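Side-chain contacts in possible TctC subunit of the Tripartite Tricarboxylate Transport(TTT) Family (Rhodopseudomonas palustris, PDB 6HKE), which binds malate and probably serves as the periplasmic substrate-binding component of a tripartite tricarboxylate transporter for C4-dicarboxylate uptake: residues Ser131-His136 with Val164-Val169; Leu156-Leu161 with Tyr188-Ile193; Ala277-Pro280 with Gln284-Pro287. The protein carries 2 engineered substitutions. All coordinates share one frame; numbering follows the deposited sequence.

Interaction 1. Residues Ser131-His136 with Val164-Val169. Engineered in segment 131-136: Glu134 (natural residue Lys).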
loop_
_atom_site.group_PDB
_atom_site.type_symbol
_atom_site.label_atom_id
_atom_site.label_comp_id
_atom_site.label_asym_id
_atom_site.label_seq_id
_atom_site.Cartn_x
_atom_site.Cartn_y
_atom_site.Cartn_z
ATOM N N SER A 131 12.295 21.553 -10.036
ATOM C CA SER A 131 12.552 22.528 -11.133
ATOM C C SER A 131 12.211 21.896 -12.481
ATOM O O SER A 131 11.637 22.578 -13.331
ATOM C CB SER A 131 13.981 23.002 -11.110
ATOM O OG SER A 131 14.306 23.512 -9.822
ATOM N N TYR A 132 12.553 20.625 -12.650
ATOM C CA TYR A 132 12.456 19.891 -13.935
ATOM C C TYR A 132 11.016 19.457 -14.202
ATOM O O TYR A 132 10.615 19.388 -15.391
ATOM C CB TYR A 132 13.366 18.669 -13.898
ATOM C CG TYR A 132 13.415 17.865 -15.168
ATOM C CD1 TYR A 132 12.532 16.821 -15.392
ATOM C CD2 TYR A 132 14.382 18.114 -16.122
ATOM C CE1 TYR A 132 12.605 16.043 -16.537
ATOM C CE2 TYR A 132 14.478 17.336 -17.264
ATOM C CZ TYR A 132 13.583 16.309 -17.476
ATOM O OH TYR A 132 13.680 15.568 -18.609
ATOM N N VAL A 133 10.269 19.122 -13.148
ATOM C CA VAL A 133 8.831 18.760 -13.307
ATOM C C VAL A 133 8.059 20.070 -13.530
ATOM O O VAL A 133 7.251 20.100 -14.465
ATOM C CB VAL A 133 8.289 17.898 -12.146
ATOM C CG1 VAL A 133 6.820 17.555 -12.330
ATOM C CG2 VAL A 133 9.095 16.621 -11.968
ATOM N N GLU A 134 8.385 21.129 -12.775
ATOM C CA GLU A 134 7.817 22.497 -12.942
ATOM C C GLU A 134 7.964 22.968 -14.398
ATOM O O GLU A 134 7.094 23.730 -14.834
ATOM C CB GLU A 134 8.468 23.491 -11.973
ATOM C CG GLU A 134 7.871 23.440 -10.570
ATOM C CD GLU A 134 8.569 24.244 -9.476
ATOM O OE1 GLU A 134 9.129 25.315 -9.787
ATOM O OE2 GLU A 134 8.536 23.797 -8.298
ATOM N N SER A 135 8.986 22.508 -15.131
ATOM C CA SER A 135 9.402 23.029 -16.461
ATOM C C SER A 135 8.921 22.138 -17.610
ATOM O O SER A 135 8.767 22.656 -18.732
ATOM C CB SER A 135 10.900 23.180 -16.512
ATOM O OG SER A 135 11.327 24.187 -15.609
ATOM N N HIS A 136 8.773 20.836 -17.383
ATOM C CA HIS A 136 8.440 19.855 -18.447
ATOM C C HIS A 136 7.051 19.288 -18.166
ATOM O O HIS A 136 6.686 18.307 -18.828
ATOM C CB HIS A 136 9.484 18.732 -18.511
ATOM C CG HIS A 136 10.885 19.204 -18.701
ATOM N ND1 HIS A 136 11.828 18.443 -19.366
ATOM C CD2 HIS A 136 11.514 20.338 -18.315
ATOM C CE1 HIS A 136 12.975 19.094 -19.385
ATOM N NE2 HIS A 136 12.806 20.264 -18.747
ATOM N N VAL A 164 3.128 21.157 -8.713
ATOM C CA VAL A 164 3.175 20.666 -10.116
ATOM C C VAL A 164 1.983 19.730 -10.320
ATOM O O VAL A 164 1.626 19.019 -9.376
ATOM C CB VAL A 164 4.511 19.959 -10.404
ATOM C CG1 VAL A 164 5.694 20.886 -10.156
ATOM C CG2 VAL A 164 4.668 18.676 -9.598
ATOM N N ASP A 165 1.386 19.743 -11.508
ATOM C CA ASP A 165 0.278 18.827 -11.876
ATOM C C ASP A 165 0.605 18.164 -13.211
ATOM O O ASP A 165 -0.030 18.455 -14.218
ATOM C CB ASP A 165 -1.074 19.546 -11.902
ATOM C CG ASP A 165 -2.253 18.584 -11.881
ATOM O OD1 ASP A 165 -2.113 17.478 -11.292
ATOM O OD2 ASP A 165 -3.305 18.937 -12.454
ATOM N N PRO A 166 1.592 17.240 -13.250
ATOM C CA PRO A 166 1.848 16.427 -14.439
ATOM C C PRO A 166 0.726 15.412 -14.691
ATOM O O PRO A 166 -0.033 15.141 -13.779
ATOM C CB PRO A 166 3.146 15.674 -14.110
ATOM C CG PRO A 166 3.174 15.630 -12.596
ATOM C CD PRO A 166 2.484 16.896 -12.133
ATOM N N THR A 167 0.661 14.863 -15.901
ATOM C CA THR A 167 -0.241 13.741 -16.270
ATOM C C THR A 167 -0.008 12.530 -15.348
ATOM O O THR A 167 1.160 12.141 -15.163
ATOM C CB THR A 167 -0.026 13.314 -17.724
ATOM O OG1 THR A 167 -0.079 14.516 -18.488
ATOM C CG2 THR A 167 -1.050 12.309 -18.204
ATOM N N GLY A 168 -1.085 11.933 -14.833
ATOM C CA GLY A 168 -1.057 10.609 -14.187
ATOM C C GLY A 168 -1.365 9.541 -15.217
ATOM O O GLY A 168 -2.203 9.800 -16.088
ATOM N N VAL A 169 -0.665 8.410 -15.166
ATOM C CA VAL A 169 -0.929 7.212 -16.016
ATOM C C VAL A 169 -1.339 6.104 -15.050
ATOM O O VAL A 169 -0.554 5.706 -14.184
ATOM C CB VAL A 169 0.298 6.841 -16.879
ATOM C CG1 VAL A 169 0.029 5.680 -17.817
ATOM C CG2 VAL A 169 0.798 8.020 -17.690
#
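Val133 and Val164 meet methyl against methyl, with CG1 of Val133 lying 3.7 Å from CG2 of Val164. The two side chains cross at about a right angle, and both leave the backbone heading for the opposing segment. In Val133, CG1 stands anti to the backbone N (chi1 180°), and this one branch makes all of its cross-segment contacts. It reaches CB of Val164 at 3.8 Å and touches CG of Pro166 at 4.1 Å. Val164 divides its work between two branches. With chi1 at -58°, its CG1 lies anti to the carbonyl carbon and turns to Glu134, while CG2 takes the place between N and C and serves Val133. The tightest approach is Glu134 CG to Val164 CG1, at 3.4 Å. Glu134 is an engineered residue, lysine in the natural sequence; its touching atom is a methylene, and no hydrogen bond or salt bridge crosses between the segments. The valines and Pro166 are buried, while Glu134 lies at the exposed margin. Pro166 also packs on Val142 of strand 141-144. The contact thus sets the C-terminal part of helix 126-136 against the loop that enters strand 167-170, which pairs in parallel with strand 141-144: helix against loop, beside the sheet, in the alpha/beta architecture of a type II periplasmic binding protein.

Interaction 2. Residues Leu156-Leu161 with Tyr188-Ile193. With MLT (D-malate), chain D; LMR ((2S)-2-hydroxybutanedioic acid), chain E.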
loop_
_atom_site.group_PDB
_atom_site.type_symbol
_atom_site.label_atom_id
_atom_site.label_comp_id
_atom_site.label_asym_id
_atom_site.label_seq_id
_atom_site.Cartn_x
_atom_site.Cartn_y
_atom_site.Cartn_z
ATOM N N LEU A 156 -0.058 12.502 -5.459
ATOM C CA LEU A 156 -0.903 13.710 -5.295
ATOM C C LEU A 156 -0.346 14.564 -4.140
ATOM O O LEU A 156 -0.332 15.811 -4.269
ATOM C CB LEU A 156 -2.350 13.270 -5.068
ATOM C CG LEU A 156 -3.352 14.410 -4.914
ATOM C CD1 LEU A 156 -4.704 14.026 -5.492
ATOM C CD2 LEU A 156 -3.487 14.815 -3.452
ATOM N N LEU A 157 0.121 13.937 -3.057
ATOM C CA LEU A 157 0.676 14.684 -1.909
ATOM C C LEU A 157 1.953 15.394 -2.357
ATOM O O LEU A 157 2.072 16.615 -2.120
ATOM C CB LEU A 157 0.977 13.744 -0.746
ATOM C CG LEU A 157 1.606 14.447 0.456
ATOM C CD1 LEU A 157 0.776 15.658 0.876
ATOM C CD2 LEU A 157 1.774 13.492 1.617
ATOM N N LEU A 158 2.872 14.641 -2.970
ATOM C CA LEU A 158 4.155 15.169 -3.499
ATOM C C LEU A 158 3.881 16.298 -4.508
ATOM O O LEU A 158 4.419 17.399 -4.317
ATOM C CB LEU A 158 4.933 14.002 -4.110
ATOM C CG LEU A 158 6.250 14.358 -4.789
ATOM C CD1 LEU A 158 7.313 14.741 -3.778
ATOM C CD2 LEU A 158 6.718 13.188 -5.629
ATOM N N ASN A 159 3.058 16.057 -5.527
ATOM C CA ASN A 159 2.782 17.049 -6.599
ATOM C C ASN A 159 2.148 18.322 -6.013
ATOM O O ASN A 159 2.510 19.414 -6.490
ATOM C CB ASN A 159 1.939 16.444 -7.718
ATOM C CG ASN A 159 2.706 15.406 -8.499
ATOM O OD1 ASN A 159 3.910 15.223 -8.312
ATOM N ND2 ASN A 159 2.007 14.710 -9.367
ATOM N N ARG A 160 1.271 18.212 -5.011
ATOM C CA ARG A 160 0.646 19.388 -4.332
ATOM C C ARG A 160 1.668 20.141 -3.476
ATOM O O ARG A 160 1.549 21.372 -3.376
ATOM C CB ARG A 160 -0.518 18.980 -3.432
ATOM C CG ARG A 160 -1.830 18.946 -4.193
ATOM C CD ARG A 160 -2.973 18.429 -3.355
ATOM N NE ARG A 160 -4.061 18.047 -4.246
ATOM C CZ ARG A 160 -5.320 18.445 -4.142
ATOM N NH1 ARG A 160 -5.702 19.246 -3.158
ATOM N NH2 ARG A 160 -6.203 18.008 -5.022
ATOM N N LEU A 161 2.598 19.425 -2.847
ATOM C CA LEU A 161 3.692 20.034 -2.066
ATOM C C LEU A 161 4.592 20.828 -3.017
ATOM O O LEU A 161 4.941 21.967 -2.662
ATOM C CB LEU A 161 4.449 18.930 -1.318
ATOM C CG LEU A 161 3.743 18.417 -0.065
ATOM C CD1 LEU A 161 4.477 17.232 0.534
ATOM C CD2 LEU A 161 3.588 19.531 0.960
ATOM N N TYR A 188 8.177 9.193 -13.146
ATOM C CA TYR A 188 8.296 8.887 -11.705
ATOM C C TYR A 188 7.011 8.286 -11.152
ATOM O O TYR A 188 5.995 8.126 -11.846
ATOM C CB TYR A 188 8.783 10.111 -10.935
ATOM C CG TYR A 188 7.848 11.283 -10.831
ATOM C CD1 TYR A 188 7.822 12.246 -11.820
ATOM C CD2 TYR A 188 7.092 11.496 -9.688
ATOM C CE1 TYR A 188 7.038 13.378 -11.695
ATOM C CE2 TYR A 188 6.290 12.617 -9.557
ATOM C CZ TYR A 188 6.268 13.564 -10.563
ATOM O OH TYR A 188 5.477 14.673 -10.463
ATOM N N MET A 189 7.116 7.927 -9.882
ATOM C CA MET A 189 6.197 7.026 -9.174
ATOM C C MET A 189 6.525 7.160 -7.690
ATOM O O MET A 189 7.736 7.256 -7.355
ATOM C CB MET A 189 6.482 5.609 -9.668
ATOM C CG MET A 189 5.367 4.628 -9.512
ATOM S SD MET A 189 6.000 3.100 -10.236
ATOM C CE MET A 189 6.444 2.180 -8.769
ATOM N N CYS A 190 5.504 7.218 -6.843
ATOM C CA CYS A 190 5.668 6.990 -5.391
ATOM C C CYS A 190 5.258 5.552 -5.156
ATOM O O CYS A 190 4.166 5.212 -5.618
ATOM C CB CYS A 190 4.858 7.986 -4.583
ATOM S SG CYS A 190 5.420 9.675 -4.904
ATOM N N ASP A 191 6.148 4.729 -4.592
ATOM C CA ASP A 191 5.850 3.289 -4.398
ATOM C C ASP A 191 6.209 2.851 -2.970
ATOM O O ASP A 191 7.080 3.434 -2.343
ATOM C CB ASP A 191 6.524 2.471 -5.496
ATOM C CG ASP A 191 5.925 1.088 -5.745
ATOM O OD1 ASP A 191 4.864 0.784 -5.167
ATOM O OD2 ASP A 191 6.543 0.313 -6.520
ATOM N N GLN A 192 5.505 1.836 -2.496
ATOM C CA GLN A 192 5.810 1.082 -1.263
ATOM C C GLN A 192 7.194 0.422 -1.398
ATOM O O GLN A 192 7.533 -0.122 -2.471
ATOM C CB GLN A 192 4.659 0.102 -1.023
ATOM C CG GLN A 192 3.400 0.806 -0.536
ATOM C CD GLN A 192 2.155 -0.001 -0.767
ATOM O OE1 GLN A 192 1.706 -0.719 0.125
ATOM N NE2 GLN A 192 1.624 0.079 -1.984
ATOM N N ILE A 193 7.965 0.463 -0.315
ATOM C CA ILE A 193 9.382 0.023 -0.284
ATOM C C ILE A 193 9.489 -1.449 -0.718
ATOM O O ILE A 193 10.464 -1.752 -1.427
ATOM C CB ILE A 193 9.990 0.313 1.107
ATOM C CG1 ILE A 193 11.508 0.140 1.100
ATOM C CG2 ILE A 193 9.337 -0.520 2.187
ATOM C CD1 ILE A 193 12.185 0.710 2.314
HETATM C C1 MLT D . -1.027 0.804 -4.435
HETATM O O1 MLT D . -1.810 1.260 -3.574
HETATM O O2 MLT D . -0.309 1.575 -5.112
HETATM C C2 MLT D . -1.000 -0.690 -4.669
HETATM O O3 MLT D . -0.856 -1.524 -3.501
HETATM C C3 MLT D . 0.168 -1.103 -5.514
HETATM C C4 MLT D . -0.021 -2.590 -5.666
HETATM O O4 MLT D . -0.167 -3.311 -4.642
HETATM O O5 MLT D . -0.059 -3.014 -6.839
HETATM C C1 LMR E . -0.774 0.979 -4.538
HETATM O O1A LMR E . -1.924 0.994 -4.070
HETATM O O1B LMR E . -0.129 2.006 -4.877
HETATM C C2 LMR E . -0.092 -0.390 -4.688
HETATM O O2 LMR E . -0.130 -1.200 -3.518
HETATM C C3 LMR E . -0.689 -1.225 -5.825
HETATM C C4 LMR E . -0.138 -2.633 -5.676
HETATM O O4A LMR E . 0.616 -3.057 -6.572
HETATM O O4B LMR E . -0.427 -3.285 -4.643
#
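Tyr188 OH donates to Asn159 OD1 at 2.7 Å, the one hydrogen bond between helix 156-161 and strand 188-192. The acceptor sits at the ring edge, in the plane of the phenol, while the amide is turned 80° from that plane. At OD1 the C=O...O angle is 118°, with the phenol oxygen tilted from the carbonyl plane. Both residues are buried, so the bond satisfies the phenol proton away from bulk solvent. Alongside it, Leu158 extends CD2 between two strand residues, 3.8 Å from Cys190 SG and 4.0 Å from Tyr188 CE2. Leu158 CG is anti to the backbone N, which carries the branched end out to the strand. The axes of the short segments 156-161 and 188-192 approach to 9.7 Å, with 133° between their N-to-C directions, a helix layered on the central sheet of the periplasmic binding protein fold. Farther along the strand, Gln192 occupies the N-cap position of helix 193-201 and enters the malate pocket, where the two malates are modelled as alternatives in one place. Its NE2 bonds O2 of (S)-malate at 2.7 Å and, weakly, O3 of D-malate at 3.3 Å. Next to it, Asp191 OD1 is hydrogen-bonded to Thr174 OG1, and the backbone N of Thr174 binds either malate.

Interaction 3. Residues Ala277-Pro280 with Gln284-Pro287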
loop_
_atom_site.group_PDB
_atom_site.type_symbol
_atom_site.label_atom_id
_atom_site.label_comp_id
_atom_site.label_asym_id
_atom_site.label_seq_id
_atom_site.Cartn_x
_atom_site.Cartn_y
_atom_site.Cartn_z
ATOM N N ALA A 277 9.759 -3.518 5.014
ATOM C CA ALA A 277 8.452 -3.515 5.711
ATOM C C ALA A 277 8.641 -3.861 7.189
ATOM O O ALA A 277 9.569 -4.631 7.503
ATOM C CB ALA A 277 7.541 -4.508 5.032
ATOM N N LEU A 278 7.783 -3.340 8.069
ATOM C CA LEU A 278 7.816 -3.671 9.522
ATOM C C LEU A 278 6.906 -4.865 9.798
ATOM O O LEU A 278 5.841 -4.964 9.179
ATOM C CB LEU A 278 7.358 -2.473 10.358
ATOM C CG LEU A 278 8.169 -1.188 10.180
ATOM C CD1 LEU A 278 7.604 -0.073 11.059
ATOM C CD2 LEU A 278 9.638 -1.423 10.483
ATOM N N VAL A 279 7.298 -5.713 10.743
ATOM C CA VAL A 279 6.410 -6.737 11.359
ATOM C C VAL A 279 5.600 -6.024 12.434
ATOM O O VAL A 279 6.172 -5.459 13.371
ATOM C CB VAL A 279 7.225 -7.900 11.943
ATOM C CG1 VAL A 279 6.321 -8.956 12.575
ATOM C CG2 VAL A 279 8.127 -8.511 10.883
ATOM N N PRO A 280 4.251 -6.025 12.363
ATOM C CA PRO A 280 3.458 -5.401 13.416
ATOM C C PRO A 280 3.939 -5.944 14.765
ATOM O O PRO A 280 4.083 -7.138 14.894
ATOM C CB PRO A 280 2.016 -5.809 13.064
ATOM C CG PRO A 280 2.061 -5.985 11.568
ATOM C CD PRO A 280 3.413 -6.629 11.320
ATOM N N GLN A 284 0.402 -4.021 18.455
ATOM C CA GLN A 284 -0.209 -3.450 17.220
ATOM C C GLN A 284 -1.187 -4.446 16.581
ATOM O O GLN A 284 -1.746 -4.101 15.524
ATOM C CB GLN A 284 0.870 -3.076 16.200
ATOM C CG GLN A 284 1.614 -1.773 16.461
ATOM C CD GLN A 284 2.609 -1.555 15.343
ATOM O OE1 GLN A 284 3.709 -2.105 15.339
ATOM N NE2 GLN A 284 2.216 -0.780 14.351
ATOM N N ARG A 285 -1.425 -5.616 17.190
ATOM C CA ARG A 285 -2.040 -6.773 16.487
ATOM C C ARG A 285 -3.545 -6.902 16.768
ATOM O O ARG A 285 -4.208 -7.610 15.995
ATOM C CB ARG A 285 -1.285 -8.054 16.833
ATOM C CG ARG A 285 0.032 -8.159 16.079
ATOM C CD ARG A 285 0.885 -9.361 16.457
ATOM N NE ARG A 285 2.257 -9.221 15.980
ATOM C CZ ARG A 285 3.166 -10.195 15.976
ATOM N NH1 ARG A 285 2.883 -11.408 16.431
ATOM N NH2 ARG A 285 4.369 -9.953 15.504
ATOM N N ALA A 286 -4.091 -6.250 17.795
ATOM C CA ALA A 286 -5.555 -6.221 18.051
ATOM C C ALA A 286 -6.305 -5.696 16.813
ATOM O O ALA A 286 -5.834 -4.820 16.086
ATOM C CB ALA A 286 -5.846 -5.410 19.289
ATOM N N PRO A 287 -7.492 -6.246 16.483
ATOM C CA PRO A 287 -8.341 -5.679 15.424
ATOM C C PRO A 287 -8.542 -4.150 15.453
ATOM O O PRO A 287 -8.672 -3.535 14.391
ATOM C CB PRO A 287 -9.678 -6.378 15.695
ATOM C CG PRO A 287 -9.264 -7.750 16.227
ATOM C CD PRO A 287 -8.072 -7.447 17.110
#
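Pro280 O receives two hydrogen bonds from Arg285, one from NE at 3.0 Å and one from NH2 at 2.9 Å. The grip is side-on: both nitrogens converge on a single oxygen, which lies in the guanidinium plane. Their approaches to the carbonyl differ. NH2 comes almost straight down the C=O direction, at a C=O...N angle of 174°, whereas NE stands above the carbonyl plane, 49° out of it. At the donor hydrogens the two bonds are similarly bent. Arg285 is extended from CG to NE, which spans the gap from its backbone to the proline carbonyl. The remaining terminal nitrogen, NH1, forms a salt bridge with Asp264 OD1 and a hydrogen bond with Ser260 OG, so every guanidinium nitrogen has an acceptor. Val279 CG1 contributes an apolar neighbour, 3.7 Å from Arg285 NH2. In the neighbouring residue, Gln284 OE1 approaches Pro280 CA at 3.8 Å, but its hydrogen bond is to Arg281 N, between the two segments. The backbone carbonyl of Arg285 is taken by Asn256 ND2 of helix 249-263. Pro280 has no backbone N-H to offer and contributes through its carbonyl and ring. With the guanidinium shared between that carbonyl, Asp264 just after helix 249-263 and Ser260 within it, the chemistry implies that the loop between helices 266-274 and 287-305 is closed on itself and tied to helix 249-263 by one, presumably charged, arginine.

Interactions 1 and 2 adjoin, with centres 12 Å apart. Pro166 CG lies 3.3 Å from Tyr188 OH and Val133 CG1 lies 3.7 Å from the same oxygen, so the apolar groups of interaction 1 pack against the phenol oxygen used in interaction 2. A probable hydrogen bond from Val164 N to Asn159 O, 2.9 Å, also joins them, and their segments alternate along the chain. Interaction 3 stands on the opposite side of the chain's centre, about 36 Å from interaction 1 between centres and 24 Å from interaction 2, which it touches at Ile193 CG2 and Ala277 N (4.1 Å). Of the three, interaction 2 alone includes a malate-pocket residue, Gln192.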